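Local structure of amidohydrolase 3 domain-containing protein (Pyrococcus horikoshii, 3IGH) at residues F232-P237 / P334-H339; R299-A304 / L309-H314; V80-A85 / E89-R94; W108-D111 / E115-T118. The protein is an uncharacterised amidohydrolase-family protein that probably hydrolyses carbon-nitrogen bonds other than peptide bonds, with a substrate that is not known. All blocks are in the same frame, centred on the assembly; numbering follows the deposited sequence. Where two conformers were deposited one is given.

Contact 1: residues F232-P237 / P334-H339; sequences FAYVTP and PGRIEH. With SO4 (sulfate ion), chain B.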
# COMPACT_ATOMS: atom_id res chain seq x y z
N PHE A 232 -7.45 9.61 1.32
CA PHE A 232 -7.02 9.15 2.63
C PHE A 232 -8.19 8.39 3.27
O PHE A 232 -9.16 8.99 3.76
CB PHE A 232 -6.51 10.34 3.48
CG PHE A 232 -5.24 10.95 2.94
CD1 PHE A 232 -4.00 10.59 3.48
CD2 PHE A 232 -5.27 11.83 1.85
CE1 PHE A 232 -2.82 11.11 2.96
CE2 PHE A 232 -4.09 12.36 1.32
CZ PHE A 232 -2.86 12.00 1.88
N ALA A 233 -8.10 7.06 3.23
CA ALA A 233 -9.20 6.19 3.65
C ALA A 233 -9.26 6.01 5.16
O ALA A 233 -8.32 5.53 5.78
CB ALA A 233 -9.11 4.83 2.97
N TYR A 234 -10.39 6.40 5.74
CA TYR A 234 -10.67 6.11 7.15
C TYR A 234 -11.73 5.03 7.19
O TYR A 234 -12.90 5.26 6.87
CB TYR A 234 -11.11 7.37 7.89
CG TYR A 234 -9.97 8.32 8.21
CD1 TYR A 234 -9.38 9.10 7.22
CD2 TYR A 234 -9.51 8.47 9.53
CE1 TYR A 234 -8.33 9.98 7.51
CE2 TYR A 234 -8.46 9.36 9.84
CZ TYR A 234 -7.88 10.11 8.82
OH TYR A 234 -6.87 10.99 9.09
N VAL A 235 -11.29 3.83 7.58
CA VAL A 235 -12.13 2.65 7.52
C VAL A 235 -13.08 2.51 8.72
O VAL A 235 -12.91 3.14 9.76
CB VAL A 235 -11.25 1.37 7.38
CG1 VAL A 235 -10.28 1.49 6.19
CG2 VAL A 235 -10.47 1.08 8.66
N THR A 236 -14.11 1.68 8.55
CA THR A 236 -15.01 1.33 9.65
C THR A 236 -14.25 0.40 10.60
O THR A 236 -13.27 -0.23 10.19
CB THR A 236 -16.26 0.58 9.12
OG1 THR A 236 -15.84 -0.63 8.50
CG2 THR A 236 -17.03 1.44 8.10
N PRO A 237 -14.69 0.32 11.88
CA PRO A 237 -14.12 -0.68 12.81
C PRO A 237 -14.14 -2.13 12.29
O PRO A 237 -13.22 -2.89 12.59
CB PRO A 237 -15.03 -0.57 14.04
CG PRO A 237 -15.46 0.86 14.04
CD PRO A 237 -15.67 1.18 12.56
N PRO A 334 -2.84 12.29 20.06
CA PRO A 334 -3.50 13.47 19.53
C PRO A 334 -4.24 13.14 18.22
O PRO A 334 -3.70 13.32 17.13
CB PRO A 334 -2.35 14.46 19.32
CG PRO A 334 -1.15 13.60 19.11
CD PRO A 334 -1.38 12.32 19.85
N GLY A 335 -5.47 12.65 18.35
CA GLY A 335 -6.27 12.26 17.21
C GLY A 335 -7.00 13.41 16.55
O GLY A 335 -6.68 14.58 16.78
N ARG A 336 -7.96 13.08 15.70
CA ARG A 336 -8.77 14.11 15.07
C ARG A 336 -10.23 13.99 15.49
O ARG A 336 -10.72 12.89 15.76
CB ARG A 336 -8.58 14.14 13.54
CG ARG A 336 -8.71 12.82 12.83
CD ARG A 336 -8.53 12.96 11.30
NE ARG A 336 -9.64 13.65 10.66
CZ ARG A 336 -9.73 13.90 9.35
NH1 ARG A 336 -8.78 13.49 8.52
NH2 ARG A 336 -10.78 14.54 8.88
N ILE A 337 -10.88 15.14 15.60
CA ILE A 337 -12.30 15.18 15.92
C ILE A 337 -13.06 15.74 14.72
O ILE A 337 -12.64 16.71 14.11
CB ILE A 337 -12.57 15.97 17.22
CG1 ILE A 337 -12.17 15.12 18.43
CG2 ILE A 337 -14.05 16.36 17.36
CD1 ILE A 337 -11.68 15.93 19.60
N GLU A 338 -14.15 15.06 14.36
CA GLU A 338 -14.99 15.45 13.25
C GLU A 338 -16.19 16.22 13.77
O GLU A 338 -16.81 15.82 14.77
CB GLU A 338 -15.46 14.21 12.49
CG GLU A 338 -14.35 13.22 12.15
CD GLU A 338 -13.17 13.87 11.43
OE1 GLU A 338 -13.36 14.39 10.32
OE2 GLU A 338 -12.06 13.87 11.99
N HIS A 339 -16.49 17.33 13.08
CA HIS A 339 -17.59 18.27 13.35
C HIS A 339 -17.25 19.31 14.41
O HIS A 339 -17.15 20.51 14.10
CB HIS A 339 -18.91 17.56 13.69
CG HIS A 339 -19.45 16.72 12.58
ND1 HIS A 339 -20.48 17.14 11.76
CD2 HIS A 339 -19.13 15.47 12.17
CE1 HIS A 339 -20.76 16.20 10.88
NE2 HIS A 339 -19.95 15.17 11.11
S SO4 B . -20.34 11.77 9.88
O1 SO4 B . -19.69 11.20 8.72
O2 SO4 B . -20.96 13.03 9.51
O3 SO4 B . -21.39 10.86 10.33
O4 SO4 B . -19.34 12.00 10.93
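The phenol oxygen of Tyr-234 is shared between two groups inside the amidohydrolase barrel: Arg-336 NH1 lies 3.2 Å from Tyr-234 OH in a weak, bent hydrogen bond, and the carboxylate of Asp-310 provides its stronger partner. The two side chains reach in from strands 230-235 and 336-337, which strands 256-264 and 310-315 separate, and meet from opposite directions. Tyr-234 OH sits at the edge of the guanidinium, whose plane is turned 71° from the phenol ring, while Arg-336 CD packs 3.4 Å from the same Tyr-234 OH. A bend at chi3 (-70°) folds the end of Arg-336 back along its own strand to Glu-338. There the grip is side-on and two-pronged: Arg-336 NE donates to Glu-338 OE2 at 2.8 Å and Arg-336 NH2 to Glu-338 OE1 at 3.0 Å. Glu-338 OE1 also bonds to His-67, and Arg-336 NH2 to the backbone oxygen of Ser-66. Beyond the turn at 338, His-339 NE2 donates to O2 of the chain B sulfate, probably from the crystallisation liquor, at 2.9 Å; His-67, Lys-262 and His-314 bind the same ion. The buried Arg-336 charge is thus paired with Glu-338, whose two-pronged grip holds the guanidinium's rotation.

Contact 2: residues R299-A304 / L309-H314; sequences RITEKA and LDVAIH. With SO4 (sulfate ion), chain R; SO4 (sulfate ion), chain B.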
# COMPACT_ATOMS: atom_id res chain seq x y z
N ARG A 299 -10.62 0.81 23.06
CA ARG A 299 -10.16 -0.46 22.49
C ARG A 299 -9.91 -0.36 20.98
O ARG A 299 -8.87 -0.82 20.47
CB ARG A 299 -11.18 -1.57 22.78
CG ARG A 299 -10.80 -2.93 22.22
CD ARG A 299 -11.86 -3.96 22.53
NE ARG A 299 -11.70 -4.49 23.88
CZ ARG A 299 -11.21 -5.69 24.17
NH1 ARG A 299 -11.10 -6.06 25.43
NH2 ARG A 299 -10.84 -6.53 23.20
N ILE A 300 -10.83 0.26 20.26
CA ILE A 300 -10.67 0.42 18.81
C ILE A 300 -9.50 1.39 18.49
O ILE A 300 -8.69 1.11 17.59
CB ILE A 300 -11.99 0.82 18.10
CG1 ILE A 300 -13.08 -0.24 18.38
CG2 ILE A 300 -11.78 0.92 16.59
CD1 ILE A 300 -14.50 0.18 18.00
N THR A 301 -9.43 2.49 19.23
CA THR A 301 -8.33 3.44 19.12
C THR A 301 -6.97 2.74 19.29
O THR A 301 -6.06 2.93 18.49
CB THR A 301 -8.49 4.59 20.14
OG1 THR A 301 -9.69 5.31 19.86
CG2 THR A 301 -7.30 5.55 20.10
N GLU A 302 -6.85 1.90 20.32
CA GLU A 302 -5.59 1.18 20.57
C GLU A 302 -5.25 0.15 19.49
O GLU A 302 -4.08 -0.02 19.15
CB GLU A 302 -5.56 0.55 21.97
CG GLU A 302 -5.51 1.56 23.13
CD GLU A 302 -4.28 2.47 23.12
OE1 GLU A 302 -3.47 2.36 24.05
OE2 GLU A 302 -4.13 3.31 22.19
N LYS A 303 -6.27 -0.54 18.98
CA LYS A 303 -6.10 -1.45 17.85
C LYS A 303 -5.53 -0.69 16.64
O LYS A 303 -4.55 -1.11 16.02
CB LYS A 303 -7.45 -2.08 17.50
CG LYS A 303 -7.39 -3.13 16.40
CD LYS A 303 -8.79 -3.63 16.02
CE LYS A 303 -9.46 -4.41 17.15
NZ LYS A 303 -8.65 -5.59 17.55
N ALA A 304 -6.14 0.46 16.33
CA ALA A 304 -5.66 1.32 15.24
C ALA A 304 -4.23 1.81 15.48
O ALA A 304 -3.40 1.78 14.58
CB ALA A 304 -6.59 2.51 15.07
N LEU A 309 -2.20 3.65 12.58
CA LEU A 309 -3.33 4.29 11.90
C LEU A 309 -3.87 5.47 12.67
O LEU A 309 -3.84 5.49 13.91
CB LEU A 309 -4.45 3.27 11.65
CG LEU A 309 -4.20 2.23 10.56
CD1 LEU A 309 -5.17 1.09 10.71
CD2 LEU A 309 -4.31 2.84 9.15
N ASP A 310 -4.37 6.47 11.94
CA ASP A 310 -5.01 7.63 12.56
C ASP A 310 -6.37 7.22 13.14
O ASP A 310 -6.92 6.17 12.81
CB ASP A 310 -5.19 8.76 11.53
CG ASP A 310 -5.44 10.12 12.18
OD1 ASP A 310 -5.24 10.28 13.40
OD2 ASP A 310 -5.85 11.06 11.46
N VAL A 311 -6.90 8.04 14.03
CA VAL A 311 -8.19 7.78 14.64
C VAL A 311 -9.02 9.08 14.57
O VAL A 311 -8.62 10.11 15.12
CB VAL A 311 -8.03 7.31 16.11
CG1 VAL A 311 -9.40 7.03 16.73
CG2 VAL A 311 -7.11 6.07 16.18
N ALA A 312 -10.15 9.00 13.89
CA ALA A 312 -11.07 10.13 13.77
C ALA A 312 -12.34 9.81 14.53
O ALA A 312 -12.94 8.75 14.34
CB ALA A 312 -11.40 10.43 12.30
N ILE A 313 -12.75 10.73 15.39
CA ILE A 313 -13.95 10.55 16.18
C ILE A 313 -14.98 11.65 15.90
O ILE A 313 -14.71 12.83 16.11
CB ILE A 313 -13.65 10.50 17.71
CG1 ILE A 313 -12.55 9.46 18.01
CG2 ILE A 313 -14.93 10.17 18.47
CD1 ILE A 313 -12.25 9.25 19.51
N HIS A 314 -16.15 11.24 15.42
CA HIS A 314 -17.32 12.12 15.29
C HIS A 314 -17.77 12.55 16.69
O HIS A 314 -18.07 11.70 17.54
CB HIS A 314 -18.41 11.31 14.57
CG HIS A 314 -19.79 11.90 14.63
ND1 HIS A 314 -20.50 12.21 13.49
CD2 HIS A 314 -20.62 12.16 15.67
CE1 HIS A 314 -21.70 12.66 13.82
NE2 HIS A 314 -21.79 12.65 15.14
S SO4 R . -9.81 -7.42 19.93
O1 SO4 R . -10.93 -6.49 19.79
O2 SO4 R . -10.06 -8.31 21.06
O3 SO4 R . -9.68 -8.21 18.72
O4 SO4 R . -8.58 -6.67 20.17
S SO4 B . -20.34 11.77 9.88
O1 SO4 B . -19.69 11.20 8.72
O2 SO4 B . -20.96 13.03 9.51
O3 SO4 B . -21.39 10.86 10.33
O4 SO4 B . -19.34 12.00 10.93
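In the TIM-barrel fold of the amidohydrolase family, this contact is a helix returning into the next barrel strand: helix 294-305 packs outside the barrel and the chain then turns into strand 310-315. The short segments run nearly antiparallel, at 153°, with their axes 8.3 Å apart at closest approach. Ala-304, Thr-301, Val-311 and Leu-309 make the interface. Ala-304 CB points at the strand and rests 3.8 Å from Val-311 CG2 and 4.1 Å from Leu-309 CB. Beside it Thr-301 meets Val-311 at about a right angle, each using both branches: Thr-301 OG1 approaches Val-311 CG1 to 3.6 Å, and Thr-301 CG2 lies 4.0 Å from Val-311 CG2. Val-311 spreads its two methyls across this part of the helix because chi1 (-179°) swings CG1 away from its own N. The Thr-301 hydroxyl keeps its polar partner within the helix, at the backbone oxygen of Leu-297. Leu-263 and Val-261 of the adjoining strand 256-264 extend the apolar layer, and Val-327 and Thr-331 of helix 318-331 also border Thr-301.

The two outer ends of the contact hold different sulfates, probably from the crystallisation liquor. On the helix, the Arg-299 guanidinium lies beside the chain R ion. At the far end of the strand, His-314 ND1 donates almost straight, at 172°, to O4 of the chain B sulfate. The turn itself is closed by Leu-309 N, which donates to Ala-304 O at 3.0 Å.

Contact 3: residues V80-A85 / E89-R94; sequences VDLRGA and EELIQR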
# COMPACT_ATOMS: atom_id res chain seq x y z
N VAL A 80 -32.38 9.57 -8.23
CA VAL A 80 -33.50 10.37 -8.70
C VAL A 80 -33.86 11.42 -7.65
O VAL A 80 -34.12 11.10 -6.48
CB VAL A 80 -34.74 9.49 -9.05
CG1 VAL A 80 -35.88 10.35 -9.60
CG2 VAL A 80 -34.37 8.42 -10.06
N ASP A 81 -33.88 12.68 -8.07
CA ASP A 81 -34.20 13.80 -7.20
C ASP A 81 -35.73 14.00 -7.17
O ASP A 81 -36.33 14.39 -8.17
CB ASP A 81 -33.49 15.06 -7.72
CG ASP A 81 -33.56 16.23 -6.75
OD1 ASP A 81 -34.29 16.16 -5.73
OD2 ASP A 81 -32.88 17.25 -7.01
N LEU A 82 -36.32 13.74 -6.01
CA LEU A 82 -37.77 13.84 -5.82
C LEU A 82 -38.19 15.09 -5.05
O LEU A 82 -39.37 15.23 -4.69
CB LEU A 82 -38.32 12.58 -5.12
CG LEU A 82 -37.98 11.22 -5.74
CD1 LEU A 82 -38.36 10.10 -4.77
CD2 LEU A 82 -38.66 11.03 -7.09
N ARG A 83 -37.24 15.98 -4.78
CA ARG A 83 -37.55 17.23 -4.10
C ARG A 83 -38.48 18.07 -4.96
O ARG A 83 -38.27 18.19 -6.17
CB ARG A 83 -36.27 18.02 -3.80
CG ARG A 83 -35.39 17.40 -2.74
CD ARG A 83 -34.12 18.19 -2.56
NE ARG A 83 -33.32 18.20 -3.79
CZ ARG A 83 -32.13 18.78 -3.90
NH1 ARG A 83 -31.60 19.42 -2.87
NH2 ARG A 83 -31.48 18.73 -5.05
N GLY A 84 -39.52 18.60 -4.34
CA GLY A 84 -40.48 19.42 -5.07
C GLY A 84 -41.54 18.68 -5.87
O GLY A 84 -42.36 19.32 -6.52
N ALA A 85 -41.52 17.34 -5.85
CA ALA A 85 -42.56 16.54 -6.51
C ALA A 85 -43.90 16.77 -5.81
O ALA A 85 -44.00 16.65 -4.59
CB ALA A 85 -42.20 15.05 -6.52
N GLU A 89 -48.14 10.88 -9.05
CA GLU A 89 -47.96 10.85 -10.51
C GLU A 89 -46.60 11.41 -10.94
O GLU A 89 -45.89 10.78 -11.73
CB GLU A 89 -49.13 11.58 -11.20
CG GLU A 89 -49.03 11.72 -12.73
CD GLU A 89 -48.40 13.04 -13.18
OE1 GLU A 89 -48.82 14.12 -12.69
OE2 GLU A 89 -47.48 13.01 -14.04
N GLU A 90 -46.27 12.59 -10.42
CA GLU A 90 -45.00 13.26 -10.73
C GLU A 90 -43.82 12.42 -10.22
O GLU A 90 -42.81 12.27 -10.91
CB GLU A 90 -44.98 14.66 -10.10
CG GLU A 90 -44.63 15.80 -11.06
CD GLU A 90 -43.13 16.06 -11.18
OE1 GLU A 90 -42.71 17.21 -10.94
OE2 GLU A 90 -42.38 15.13 -11.52
N LEU A 91 -43.96 11.89 -9.01
CA LEU A 91 -42.96 11.04 -8.37
C LEU A 91 -42.65 9.79 -9.20
O LEU A 91 -41.48 9.48 -9.44
CB LEU A 91 -43.40 10.70 -6.94
CG LEU A 91 -42.55 9.84 -6.00
CD1 LEU A 91 -42.58 10.42 -4.59
CD2 LEU A 91 -43.04 8.39 -5.98
N ILE A 92 -43.70 9.10 -9.67
CA ILE A 92 -43.54 7.89 -10.49
C ILE A 92 -42.89 8.23 -11.84
O ILE A 92 -42.04 7.49 -12.34
CB ILE A 92 -44.90 7.12 -10.69
CG1 ILE A 92 -45.52 6.72 -9.35
CG2 ILE A 92 -44.74 5.90 -11.61
CD1 ILE A 92 -44.73 5.69 -8.54
N GLN A 93 -43.29 9.37 -12.41
CA GLN A 93 -42.74 9.84 -13.67
C GLN A 93 -41.22 10.05 -13.58
O GLN A 93 -40.48 9.64 -14.48
CB GLN A 93 -43.46 11.12 -14.11
CG GLN A 93 -43.31 11.45 -15.59
CD GLN A 93 -44.03 12.74 -15.99
OE1 GLN A 93 -44.23 13.00 -17.18
NE2 GLN A 93 -44.42 13.54 -15.00
N ARG A 94 -40.77 10.66 -12.47
CA ARG A 94 -39.34 10.88 -12.21
C ARG A 94 -38.58 9.57 -12.05
O ARG A 94 -37.49 9.40 -12.61
CB ARG A 94 -39.14 11.77 -10.98
CG ARG A 94 -39.59 13.21 -11.16
CD ARG A 94 -39.25 14.06 -9.95
NE ARG A 94 -39.92 15.35 -9.99
CZ ARG A 94 -39.59 16.41 -9.26
NH1 ARG A 94 -38.57 16.36 -8.41
NH2 ARG A 94 -40.28 17.54 -9.39
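Arg-94 lies across segment 80-85, one guanidinium face against Ala-85 and its aliphatic stem beside Val-80 and Leu-82, in a beta-alpha-beta unit formed by strand 80-81, helix 88-96 and strand 103-108. The stem is extended from CG to NE, carrying the charged end from the helix to the loop. Ala-85 CB stands over that face of the guanidinium, 4.0 Å above its plane and close to its centre. The edge does the polar work: Arg-94 NH1 donates to both Asp-81 O, at 3.0 Å, and Arg-83 O, at 2.9 Å, so one nitrogen ties two carbonyls two residues apart. On the same helix, in the conformer given, Glu-90 meets NE and NH2 of Arg-94 side-on, one nitrogen to each carboxylate oxygen.

The apolar half lies nearer the backbone. Leu-82 and Arg-94 pass one another pointing opposite ways, bringing Leu-82 CD2 to 4.0 Å from Arg-94 CB; the same methyl sits 4.2 Å from Leu-91 CG. Val-80 CG1 rests 3.8 Å from Arg-94 CB. A type II turn from Leu-82 to Ala-85, with Gly-84 at positive phi, brings the loop round toward the helix. Overlapping its start, Asp-81 forms an Asx turn: its OD1 accepts from Arg-83 N at 3.1 Å and also from Arg-83 NE, while Arg-83 NH2 donates to Asp-81 OD2 at 2.8 Å.

Contact 4: residues W108-D111 / E115-T118; sequences WDQD and EWPT. With SO4 (sulfate ion), chain I.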
# COMPACT_ATOMS: atom_id res chain seq x y z
N TRP A 108 -38.30 13.22 -1.29
CA TRP A 108 -39.76 13.38 -1.33
C TRP A 108 -40.30 13.82 0.02
O TRP A 108 -39.68 13.59 1.06
CB TRP A 108 -40.49 12.10 -1.82
CG TRP A 108 -40.32 10.89 -0.93
CD1 TRP A 108 -39.42 9.88 -1.12
CD2 TRP A 108 -41.06 10.55 0.26
NE1 TRP A 108 -39.53 8.95 -0.12
CE2 TRP A 108 -40.54 9.33 0.73
CE3 TRP A 108 -42.11 11.16 0.96
CZ2 TRP A 108 -41.03 8.70 1.89
CZ3 TRP A 108 -42.59 10.54 2.11
CH2 TRP A 108 -42.06 9.32 2.56
N ASP A 109 -41.48 14.43 0.01
CA ASP A 109 -42.11 14.93 1.22
C ASP A 109 -43.62 14.78 1.05
O ASP A 109 -44.17 15.27 0.06
CB ASP A 109 -41.73 16.42 1.41
CG ASP A 109 -42.32 17.05 2.67
OD1 ASP A 109 -43.07 16.40 3.44
OD2 ASP A 109 -42.01 18.23 2.92
N GLN A 110 -44.26 14.13 2.03
CA GLN A 110 -45.72 13.91 1.98
C GLN A 110 -46.49 15.24 2.00
O GLN A 110 -47.60 15.31 1.48
CB GLN A 110 -46.21 12.97 3.09
CG GLN A 110 -46.14 13.50 4.54
CD GLN A 110 -44.79 13.27 5.21
OE1 GLN A 110 -43.77 13.07 4.55
NE2 GLN A 110 -44.79 13.28 6.54
N ASP A 111 -45.88 16.27 2.58
CA ASP A 111 -46.48 17.62 2.61
C ASP A 111 -46.58 18.26 1.22
O ASP A 111 -47.52 19.01 0.94
CB ASP A 111 -45.70 18.52 3.57
CG ASP A 111 -45.93 18.15 5.03
OD1 ASP A 111 -46.85 17.34 5.31
OD2 ASP A 111 -45.20 18.67 5.90
N GLU A 115 -49.81 13.22 0.26
CA GLU A 115 -49.99 11.86 0.77
C GLU A 115 -48.63 11.14 0.76
O GLU A 115 -47.70 11.56 0.08
CB GLU A 115 -50.99 11.10 -0.11
CG GLU A 115 -50.66 11.12 -1.60
CD GLU A 115 -51.68 10.37 -2.46
OE1 GLU A 115 -51.91 10.79 -3.61
OE2 GLU A 115 -52.26 9.37 -1.98
N TRP A 116 -48.53 10.04 1.51
CA TRP A 116 -47.32 9.21 1.52
C TRP A 116 -47.25 8.34 0.27
O TRP A 116 -48.27 7.83 -0.19
CB TRP A 116 -47.29 8.33 2.76
CG TRP A 116 -46.96 9.05 4.03
CD1 TRP A 116 -47.73 10.00 4.67
CD2 TRP A 116 -45.81 8.86 4.86
NE1 TRP A 116 -47.11 10.41 5.82
CE2 TRP A 116 -45.93 9.73 5.97
CE3 TRP A 116 -44.67 8.03 4.76
CZ2 TRP A 116 -44.96 9.80 6.97
CZ3 TRP A 116 -43.71 8.10 5.76
CH2 TRP A 116 -43.86 8.98 6.85
N PRO A 117 -46.04 8.15 -0.30
CA PRO A 117 -45.95 7.16 -1.37
C PRO A 117 -45.97 5.75 -0.77
O PRO A 117 -45.68 5.58 0.42
CB PRO A 117 -44.61 7.48 -2.06
CG PRO A 117 -43.83 8.26 -1.07
CD PRO A 117 -44.74 8.79 -0.01
N THR A 118 -46.37 4.76 -1.57
CA THR A 118 -46.56 3.40 -1.05
C THR A 118 -45.87 2.36 -1.93
O THR A 118 -45.65 2.59 -3.12
CB THR A 118 -48.06 3.00 -0.98
OG1 THR A 118 -48.57 2.87 -2.31
CG2 THR A 118 -48.88 4.02 -0.17
S SO4 I . -47.80 13.04 8.57
O1 SO4 I . -48.81 12.53 7.65
O2 SO4 I . -48.43 13.40 9.84
O3 SO4 I . -46.80 12.00 8.81
O4 SO4 I . -47.16 14.23 8.01
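Ring contacts dominate between Trp-108 and the pair Trp-116 and Pro-117. The two indoles form an offset edge-to-face pair, with the edge of Trp-108 turned to the face of Trp-116: the six-membered ring centroids are 5.6 Å apart, the planes stand at 67°, and Trp-108 CH2 comes to 3.6 Å from Trp-116 CE3. A chi1 of 63°, which sets CG between the backbone N and the carbonyl carbon, turns the Trp-108 ring toward the loop.

CH-pi contacts come next. Pro-117 lies over one face of Trp-108, its CD 3.7 Å from the centroid of the six-membered ring and only 18° off the normal. Gln-110 CB stands over the five-membered ring of Trp-116 at 3.9 Å from its centroid, and the rest of Gln-110 extends alongside the indole.

The polar contacts gather at the outer end, round a sulfate probably from the crystallisation liquor. In the conformer given, Gln-110 NE2 donates to sulfate O4 at 2.9 Å, and Trp-116 NE1 reaches sulfate O1 at 3.3 Å along the ring edge, so one anion joins the two neighbouring side chains; Gln-110 OE1 bonds to Arg-133. Trp-108 NE1 is taken up by the backbone oxygen of Ile-131 on strand 129-133. Within its own segment, Asp-109 OD1 accepts from Asp-111 N at 2.9 Å.

Asp-109 is the N-cap of helix 110-113, and this is its capping bond; the whole is a short helix-and-loop excursion after strand 103-108, folded back over the indole of Trp-108.

How the contacts relate
Along the chain the order is contact 3, contact 4, then contact 2 nested inside the loop closed by contact 1. Contacts 3 and 4 are neighbours, their centres 10 Å apart, with Leu-82 and Leu-91 both packing on Trp-108; they belong to the region around strands 80-81, 103-108 and 129-133. Contacts 1 and 2 lie in the barrel, their centres 7 Å apart, where strands 310-315 and 336-337 are adjacent and the Tyr-234 to Asp-310 bond joins them; both reach the chain B sulfate. The two pairs are 36 to 41 Å apart between centres and do not touch, so the barrel pair and the peripheral pair are separate packing regions of one chain.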